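Putative phosphomethylpyrimidine kinase (Bacteroides thetaiotaomicron, PDB 3MBH) probably acts as an ATP-dependent pyridoxal kinase of the ribokinase clan, and binds pyridoxal. Local coordinates at residues T232-Q237 with L245-Q250; T249-Q254 with H277-P282. All blocks are in the same frame, centred on the assembly; numbering follows the deposited sequence. Where two conformers were deposited one is given.

In the fold
Contact 1 joins two successive helices of the ribokinase-like fold, and contact 2 takes the second of them, helix 241-257, on to the loop that precedes strand 288-290. The contacts share Thr249 and Gln250, and their centres lie about 9 Å apart. They also touch directly: Arg247 NH2 of contact 1 probably hydrogen-bonds Leu279 O of contact 2 at 2.7 Å. Neither contact supplies a pyridoxal-pocket residue, although Asp225 of that pocket lies on helix 223-236, which also carries Thr232-Met236. His277 and Asp280 of contact 2 bind zinc in another structure of this protein; the Arg247 and Asp280 side chains are about 5 Å apart.

Contact 1: T232-Q237 with L245-Q250; sequences TGSLMQ and LDRATQ
The Arg247 chain leaves its backbone with CG anti to the carbonyl carbon, runs straight through chi2 and bends at chi3 (67°), which swings the guanidinium alongside Ser234 and up to the amide of Gln237. Gln237 reaches it with a chain fully extended beyond CG, and the two side chains cross at about a right angle. The contact pairs two consecutive helices of the ribokinase-like fold: helix 223-236 gives way, through a short link, to helix 241-257. Backbones approach most closely at Ser234 and Arg247, whose CA atoms are 7.6 Å apart.

One direct hydrogen bond spans the pair. Arg247 NH1 donates to Gln237 OE1 over 2.7 Å, nearly straight (171°) and in the guanidinium plane, while the amide itself is turned 27° against that plane. A water bridges the other ends, accepting from Gln237 NE2 at 3.0 Å and from Arg247 NH2. Gln237 NE2 also donates to Met34 O, so the amide has its oxygen and nitrogen both engaged and its rotation is fixed.

Asp239, in the link, completes the group: its OD2 forms a salt bridge with Arg247 NH1 and a hydrogen bond with Ser234 OG. The serine therefore meets the arginine by packing alone, with Ser234 CB 3.9 Å from Arg247 NH1 and Ser234 OG at the same distance, 3.9 Å, from Arg247 CD.

Contact 2: T249-Q254 with H277-P282; sequences TQFILQ and HNLDMP
Gln250 O is gripped twice by Gln254, through the helical bond from Gln254 N (3.1 Å) and a weak one from Gln254 NE2 (3.4 Å), and the Gln254 amide lies against Asn278. In this part of the ribokinase-like fold, helix 241-257 packs on a type I beta turn from Asn278 to Met281, in the loop following helix 272-275. The two amides cross with their planes 25° apart, and Gln254 OE1 stays 3.6 Å from Asn278 ND2, a packing contact without a hydrogen bond.

The apolar half of the contact belongs to Phe251. With CG anti to the backbone N (chi1 -176°), its ring extends toward the turn and takes Leu279 over one face. Ile30, Leu272 and Val275 also touch the ring, drawing two more helices into the same cluster. An alanine in place of this phenylalanine is likely to open a gap beside Leu279 and deprive its methyl group of an aromatic partner. Asn278 also packs on Pro282 of a neighbouring subunit. The CH-pi contact places Leu279 CD2 4.0 Å from the Phe251 ring centroid, 17° off the normal, with Leu279 CG 3.7 Å from Phe251 CE1.

Contact 1: T232-Q237 with L245-Q250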
ATOM      1  N   THR A 232      20.039  -6.293  -9.983  1.00 15.36           N
ATOM      2  CA  THR A 232      19.671  -6.144 -11.379  1.00 15.57           C
ATOM      3  C   THR A 232      18.416  -5.342 -11.537  1.00 16.68           C
ATOM      4  O   THR A 232      18.377  -4.398 -12.345  1.00 18.04           O
ATOM      5  CB  THR A 232      19.445  -7.527 -11.988  1.00 16.84           C
ATOM      6  OG1 THR A 232      20.673  -8.231 -11.875  1.00 16.08           O
ATOM      7  CG2 THR A 232      19.044  -7.452 -13.458  1.00 17.36           C
ATOM      8  N   GLY A 233      17.372  -5.709 -10.783  1.00 15.40           N
ATOM      9  CA  GLY A 233      16.142  -4.983 -10.850  1.00 15.02           C
ATOM     10  C   GLY A 233      16.318  -3.509 -10.442  1.00 14.95           C
ATOM     11  O   GLY A 233      15.744  -2.626 -11.059  1.00 14.33           O
ATOM     12  N   SER A 234      17.074  -3.265  -9.375  1.00 14.41           N
ATOM     13  CA  SER A 234      17.251  -1.898  -8.869  1.00 14.29           C
ATOM     14  C   SER A 234      17.997  -1.036  -9.895  1.00 15.17           C
ATOM     15  O   SER A 234      17.604   0.124 -10.151  1.00 15.57           O
ATOM     16  CB  SER A 234      17.935  -1.960  -7.485  1.00 14.69           C
ATOM     17  OG  SER A 234      18.568  -0.764  -7.096  1.00 17.57           O
ATOM     18  N   LEU A 235      19.075  -1.572 -10.470  1.00 15.33           N
ATOM     19  CA  LEU A 235      19.838  -0.833 -11.511  1.00 16.15           C
ATOM     20  C   LEU A 235      18.926  -0.590 -12.733  1.00 16.72           C
ATOM     21  O   LEU A 235      18.894   0.502 -13.261  1.00 16.70           O
ATOM     22  CB  LEU A 235      21.122  -1.566 -11.897  1.00 14.68           C
ATOM     23  CG  LEU A 235      22.225  -1.687 -10.803  1.00 15.10           C
ATOM     24  CD1 LEU A 235      23.379  -2.550 -11.266  1.00 14.37           C
ATOM     25  CD2 LEU A 235      22.731  -0.255 -10.352  1.00 14.48           C
HETATM   26  N   MSE A 236      18.160  -1.602 -13.140  0.50 16.90           N
HETATM   27  CA  MSE A 236      17.225  -1.413 -14.256  0.50 16.97           C
HETATM   28  C   MSE A 236      16.115  -0.427 -13.959  0.50 16.75           C
HETATM   29  O   MSE A 236      15.608   0.196 -14.873  0.50 16.90           O
HETATM   30  CB  MSE A 236      16.634  -2.733 -14.694  0.50 16.56           C
HETATM   31  CG  MSE A 236      17.673  -3.636 -15.313  0.50 16.89           C
HETATM   32 SE   MSE A 236      16.893  -5.321 -15.822  0.38 14.13          SE
HETATM   33  CE  MSE A 236      16.097  -4.754 -17.483  0.50 14.00           C
ATOM     34  N   GLN A 237      15.763  -0.241 -12.685  1.00 17.18           N
ATOM     35  CA  GLN A 237      14.825   0.821 -12.328  1.00 17.49           C
ATOM     36  C   GLN A 237      15.499   2.245 -12.286  1.00 17.62           C
ATOM     37  O   GLN A 237      14.850   3.234 -11.999  1.00 16.47           O
ATOM     38  CB  GLN A 237      14.116   0.526 -11.003  1.00 17.56           C
ATOM     39  CG  GLN A 237      13.157  -0.621 -11.074  1.00 18.73           C
ATOM     40  CD  GLN A 237      12.577  -0.952  -9.734  1.00 21.21           C
ATOM     41  OE1 GLN A 237      13.018  -0.401  -8.729  1.00 21.05           O
ATOM     42  NE2 GLN A 237      11.576  -1.851  -9.700  1.00 18.64           N
ATOM     43  N   LEU A 245      22.747  -1.605  -3.621  1.00 15.61           N
ATOM     44  CA  LEU A 245      23.337  -2.301  -2.481  1.00 16.27           C
ATOM     45  C   LEU A 245      22.463  -2.304  -1.198  1.00 16.99           C
ATOM     46  O   LEU A 245      22.364  -3.324  -0.493  1.00 16.52           O
ATOM     47  CB  LEU A 245      24.706  -1.672  -2.134  1.00 15.86           C
ATOM     48  CG  LEU A 245      25.825  -1.749  -3.184  1.00 16.83           C
ATOM     49  CD1 LEU A 245      27.136  -1.021  -2.658  1.00 16.13           C
ATOM     50  CD2 LEU A 245      26.102  -3.151  -3.603  1.00 12.24           C
ATOM     51  N   ASP A 246      21.880  -1.149  -0.873  1.00 17.65           N
ATOM     52  CA  ASP A 246      20.974  -1.025   0.290  1.00 18.23           C
ATOM     53  C   ASP A 246      19.701  -1.811   0.114  1.00 18.19           C
ATOM     54  O   ASP A 246      19.313  -2.555   1.019  1.00 18.38           O
ATOM     55  CB  ASP A 246      20.673   0.454   0.568  1.00 19.14           C
ATOM     56  CG  ASP A 246      21.853   1.133   1.289  1.00 24.09           C
ATOM     57  OD1 ASP A 246      22.271   0.578   2.333  1.00 29.46           O
ATOM     58  OD2 ASP A 246      22.359   2.169   0.834  1.00 27.41           O
ATOM     59  N   ARG A 247      19.080  -1.701  -1.062  1.00 16.76           N
ATOM     60  CA  ARG A 247      17.869  -2.450  -1.339  1.00 16.48           C
ATOM     61  C   ARG A 247      18.128  -3.944  -1.225  1.00 16.59           C
ATOM     62  O   ARG A 247      17.340  -4.654  -0.599  1.00 16.18           O
ATOM     63  CB  ARG A 247      17.316  -2.103  -2.708  1.00 16.33           C
ATOM     64  CG  ARG A 247      16.832  -0.703  -2.800  1.00 19.64           C
ATOM     65  CD  ARG A 247      16.073  -0.409  -4.126  1.00 21.68           C
ATOM     66  NE  ARG A 247      14.826  -1.133  -4.226  1.00 20.19           N
ATOM     67  CZ  ARG A 247      14.076  -1.167  -5.312  1.00 23.06           C
ATOM     68  NH1 ARG A 247      14.454  -0.524  -6.412  1.00 23.04           N
ATOM     69  NH2 ARG A 247      12.923  -1.845  -5.286  1.00 24.48           N
ATOM     70  N   ALA A 248      19.217  -4.433  -1.839  1.00 16.32           N
ATOM     71  CA  ALA A 248      19.550  -5.884  -1.850  1.00 15.86           C
ATOM     72  C   ALA A 248      19.850  -6.409  -0.444  1.00 15.61           C
ATOM     73  O   ALA A 248      19.268  -7.405  -0.024  1.00 16.40           O
ATOM     74  CB  ALA A 248      20.689  -6.213  -2.795  1.00 14.32           C
ATOM     75  N   THR A 249      20.664  -5.693   0.325  1.00 16.18           N
ATOM     76  CA  THR A 249      21.030  -6.153   1.648  1.00 16.46           C
ATOM     77  C   THR A 249      19.842  -6.109   2.634  1.00 17.38           C
ATOM     78  O   THR A 249      19.677  -7.015   3.450  1.00 15.96           O
ATOM     79  CB  THR A 249      22.277  -5.408   2.175  1.00 17.29           C
ATOM     80  OG1 THR A 249      22.104  -3.982   2.099  1.00 16.79           O
ATOM     81  CG2 THR A 249      23.557  -5.841   1.346  1.00 16.42           C
ATOM     82  N   GLN A 250      19.004  -5.070   2.551  1.00 17.68           N
ATOM     83  CA  GLN A 250      17.867  -4.958   3.447  1.00 19.41           C
ATOM     84  C   GLN A 250      16.810  -6.016   3.166  1.00 18.73           C
ATOM     85  O   GLN A 250      16.247  -6.568   4.092  1.00 18.89           O
ATOM     86  CB  GLN A 250      17.324  -3.526   3.443  1.00 20.21           C
ATOM     87  CG  GLN A 250      18.421  -2.635   4.134  1.00 26.17           C
ATOM     88  CD  GLN A 250      18.049  -1.183   4.232  1.00 33.09           C
ATOM     89  OE1 GLN A 250      16.872  -0.865   4.470  1.00 37.35           O
ATOM     90  NE2 GLN A 250      19.041  -0.283   4.032  1.00 31.37           N
TER
HETATM   91  O   HOH W   1      10.532  -2.535  -6.941  1.00 21.21           O

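Contact 2: T249-Q254 with H277-P282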
ATOM      1  N   THR A 249      20.664  -5.693   0.325  1.00 16.18           N
ATOM      2  CA  THR A 249      21.030  -6.153   1.648  1.00 16.46           C
ATOM      3  C   THR A 249      19.842  -6.109   2.634  1.00 17.38           C
ATOM      4  O   THR A 249      19.677  -7.015   3.450  1.00 15.96           O
ATOM      5  CB  THR A 249      22.277  -5.408   2.175  1.00 17.29           C
ATOM      6  OG1 THR A 249      22.104  -3.982   2.099  1.00 16.79           O
ATOM      7  CG2 THR A 249      23.557  -5.841   1.346  1.00 16.42           C
ATOM      8  N   GLN A 250      19.004  -5.070   2.551  1.00 17.68           N
ATOM      9  CA  GLN A 250      17.867  -4.958   3.447  1.00 19.41           C
ATOM     10  C   GLN A 250      16.810  -6.016   3.166  1.00 18.73           C
ATOM     11  O   GLN A 250      16.247  -6.568   4.092  1.00 18.89           O
ATOM     12  CB  GLN A 250      17.324  -3.526   3.443  1.00 20.21           C
ATOM     13  CG  GLN A 250      18.421  -2.635   4.134  1.00 26.17           C
ATOM     14  CD  GLN A 250      18.049  -1.183   4.232  1.00 33.09           C
ATOM     15  OE1 GLN A 250      16.872  -0.865   4.470  1.00 37.35           O
ATOM     16  NE2 GLN A 250      19.041  -0.283   4.032  1.00 31.37           N
ATOM     17  N   PHE A 251      16.616  -6.347   1.899  1.00 18.22           N
ATOM     18  CA  PHE A 251      15.663  -7.377   1.501  1.00 17.92           C
ATOM     19  C   PHE A 251      16.111  -8.703   2.049  1.00 17.83           C
ATOM     20  O   PHE A 251      15.326  -9.393   2.661  1.00 18.13           O
ATOM     21  CB  PHE A 251      15.527  -7.458  -0.017  1.00 16.89           C
ATOM     22  CG  PHE A 251      14.500  -8.418  -0.491  1.00 19.22           C
ATOM     23  CD1 PHE A 251      13.150  -8.168  -0.278  1.00 19.37           C
ATOM     24  CD2 PHE A 251      14.869  -9.583  -1.163  1.00 18.85           C
ATOM     25  CE1 PHE A 251      12.176  -9.079  -0.738  1.00 18.85           C
ATOM     26  CE2 PHE A 251      13.926 -10.454  -1.644  1.00 20.18           C
ATOM     27  CZ  PHE A 251      12.569 -10.211  -1.419  1.00 20.57           C
ATOM     28  N   ILE A 252      17.380  -9.027   1.880  1.00 17.80           N
ATOM     29  CA  ILE A 252      17.937 -10.278   2.390  1.00 17.95           C
ATOM     30  C   ILE A 252      17.860 -10.354   3.920  1.00 16.72           C
ATOM     31  O   ILE A 252      17.555 -11.405   4.451  1.00 17.11           O
ATOM     32  CB  ILE A 252      19.412 -10.493   1.939  1.00 17.34           C
ATOM     33  CG1 ILE A 252      19.459 -10.724   0.428  1.00 18.31           C
ATOM     34  CG2 ILE A 252      20.055 -11.686   2.692  1.00 14.92           C
ATOM     35  CD1 ILE A 252      20.862 -10.531  -0.153  1.00 17.63           C
ATOM     36  N   LEU A 253      18.143  -9.258   4.600  1.00 17.25           N
ATOM     37  CA  LEU A 253      18.058  -9.230   6.064  1.00 16.99           C
ATOM     38  C   LEU A 253      16.665  -9.580   6.540  1.00 16.49           C
ATOM     39  O   LEU A 253      16.502 -10.378   7.441  1.00 14.20           O
ATOM     40  CB  LEU A 253      18.479  -7.875   6.651  1.00 17.68           C
ATOM     41  CG  LEU A 253      18.482  -7.707   8.176  1.00 20.23           C
ATOM     42  CD1 LEU A 253      19.296  -8.827   8.880  1.00 17.89           C
ATOM     43  CD2 LEU A 253      19.056  -6.288   8.557  1.00 22.90           C
ATOM     44  N   GLN A 254      15.679  -9.007   5.876  1.00 17.55           N
ATOM     45  CA  GLN A 254      14.272  -9.273   6.163  1.00 18.17           C
ATOM     46  C   GLN A 254      13.910 -10.701   5.924  1.00 17.29           C
ATOM     47  O   GLN A 254      13.239 -11.294   6.741  1.00 16.17           O
ATOM     48  CB  GLN A 254      13.368  -8.363   5.323  1.00 19.34           C
ATOM     49  CG  GLN A 254      13.501  -6.985   5.695  1.00 23.23           C
ATOM     50  CD  GLN A 254      12.585  -6.132   4.919  1.00 30.44           C
ATOM     51  OE1 GLN A 254      11.452  -5.923   5.362  1.00 35.64           O
ATOM     52  NE2 GLN A 254      13.010  -5.691   3.716  1.00 30.14           N
ATOM     53  N   HIS A 277       6.682  -8.591  -0.861  1.00 23.04           N
ATOM     54  CA  HIS A 277       6.027  -7.319  -1.011  1.00 25.79           C
ATOM     55  C   HIS A 277       6.755  -6.166  -0.372  1.00 26.33           C
ATOM     56  O   HIS A 277       6.306  -5.046  -0.498  1.00 26.61           O
ATOM     57  CB  HIS A 277       4.543  -7.423  -0.598  1.00 26.55           C
ATOM     58  CG  HIS A 277       3.802  -8.419  -1.441  1.00 31.72           C
ATOM     59  ND1 HIS A 277       3.046  -8.056  -2.538  1.00 37.95           N
ATOM     60  CD2 HIS A 277       3.784  -9.782  -1.409  1.00 34.06           C
ATOM     61  CE1 HIS A 277       2.548  -9.147  -3.105  1.00 37.72           C
ATOM     62  NE2 HIS A 277       3.000 -10.207  -2.451  1.00 35.67           N
ATOM     63  N   ASN A 278       7.899  -6.394   0.275  1.00 26.93           N
ATOM     64  CA  ASN A 278       8.674  -5.286   0.801  1.00 27.34           C
ATOM     65  C   ASN A 278       9.701  -4.732  -0.146  1.00 27.75           C
ATOM     66  O   ASN A 278      10.305  -3.711   0.150  1.00 26.45           O
ATOM     67  CB  ASN A 278       9.315  -5.656   2.129  1.00 28.89           C
ATOM     68  CG  ASN A 278       8.289  -6.054   3.140  1.00 30.76           C
ATOM     69  OD1 ASN A 278       7.273  -5.372   3.322  1.00 35.54           O
ATOM     70  ND2 ASN A 278       8.505  -7.172   3.771  1.00 35.72           N
ATOM     71  N   LEU A 279       9.840  -5.328  -1.319  1.00 28.38           N
ATOM     72  CA  LEU A 279      10.790  -4.805  -2.329  1.00 30.54           C
ATOM     73  C   LEU A 279      10.525  -3.384  -2.731  1.00 33.39           C
ATOM     74  O   LEU A 279      11.408  -2.671  -3.179  1.00 35.23           O
ATOM     75  CB  LEU A 279      10.767  -5.640  -3.614  1.00 29.99           C
ATOM     76  CG  LEU A 279      11.614  -6.872  -3.679  1.00 29.52           C
ATOM     77  CD1 LEU A 279      11.254  -7.696  -4.917  1.00 27.41           C
ATOM     78  CD2 LEU A 279      13.066  -6.436  -3.652  1.00 27.52           C
ATOM     79  N   ASP A 280       9.292  -2.972  -2.572  1.00 36.70           N
ATOM     80  CA  ASP A 280       8.819  -1.695  -3.035  1.00 38.83           C
ATOM     81  C   ASP A 280       9.110  -0.484  -2.185  1.00 38.84           C
ATOM     82  O   ASP A 280       8.898   0.656  -2.625  1.00 39.36           O
ATOM     83  CB  ASP A 280       7.279  -1.758  -3.092  1.00 40.38           C
ATOM     84  CG  ASP A 280       6.794  -1.884  -4.482  1.00 44.37           C
ATOM     85  OD1 ASP A 280       7.609  -1.479  -5.342  1.00 48.74           O
ATOM     86  OD2 ASP A 280       5.644  -2.363  -4.712  1.00 48.70           O
HETATM   87  N   MSE A 281       9.506  -0.710  -0.959  1.00 37.54           N
HETATM   88  CA  MSE A 281       9.286   0.297   0.053  1.00 37.46           C
HETATM   89  C   MSE A 281      10.412   1.341   0.159  1.00 36.47           C
HETATM   90  O   MSE A 281      11.490   1.135  -0.372  1.00 36.19           O
HETATM   91  CB  MSE A 281       9.141  -0.422   1.364  1.00 36.73           C
HETATM   92  CG  MSE A 281      10.451  -0.894   1.830  1.00 38.55           C
HETATM   93 SE   MSE A 281      10.166  -1.947   3.387  0.75 41.08          SE
HETATM   94  CE  MSE A 281       9.347  -0.622   4.495  1.00 34.78           C
ATOM     95  N   PRO A 282      10.155   2.452   0.876  1.00 36.42           N
ATOM     96  CA  PRO A 282      11.224   3.390   1.195  1.00 36.28           C
ATOM     97  C   PRO A 282      12.414   2.691   1.845  1.00 35.62           C
ATOM     98  O   PRO A 282      12.243   1.793   2.651  1.00 35.17           O
ATOM     99  CB  PRO A 282      10.578   4.342   2.212  1.00 36.79           C
ATOM    100  CG  PRO A 282       9.118   4.282   1.951  1.00 37.02           C
ATOM    101  CD  PRO A 282       8.859   2.895   1.427  1.00 36.47           C
TER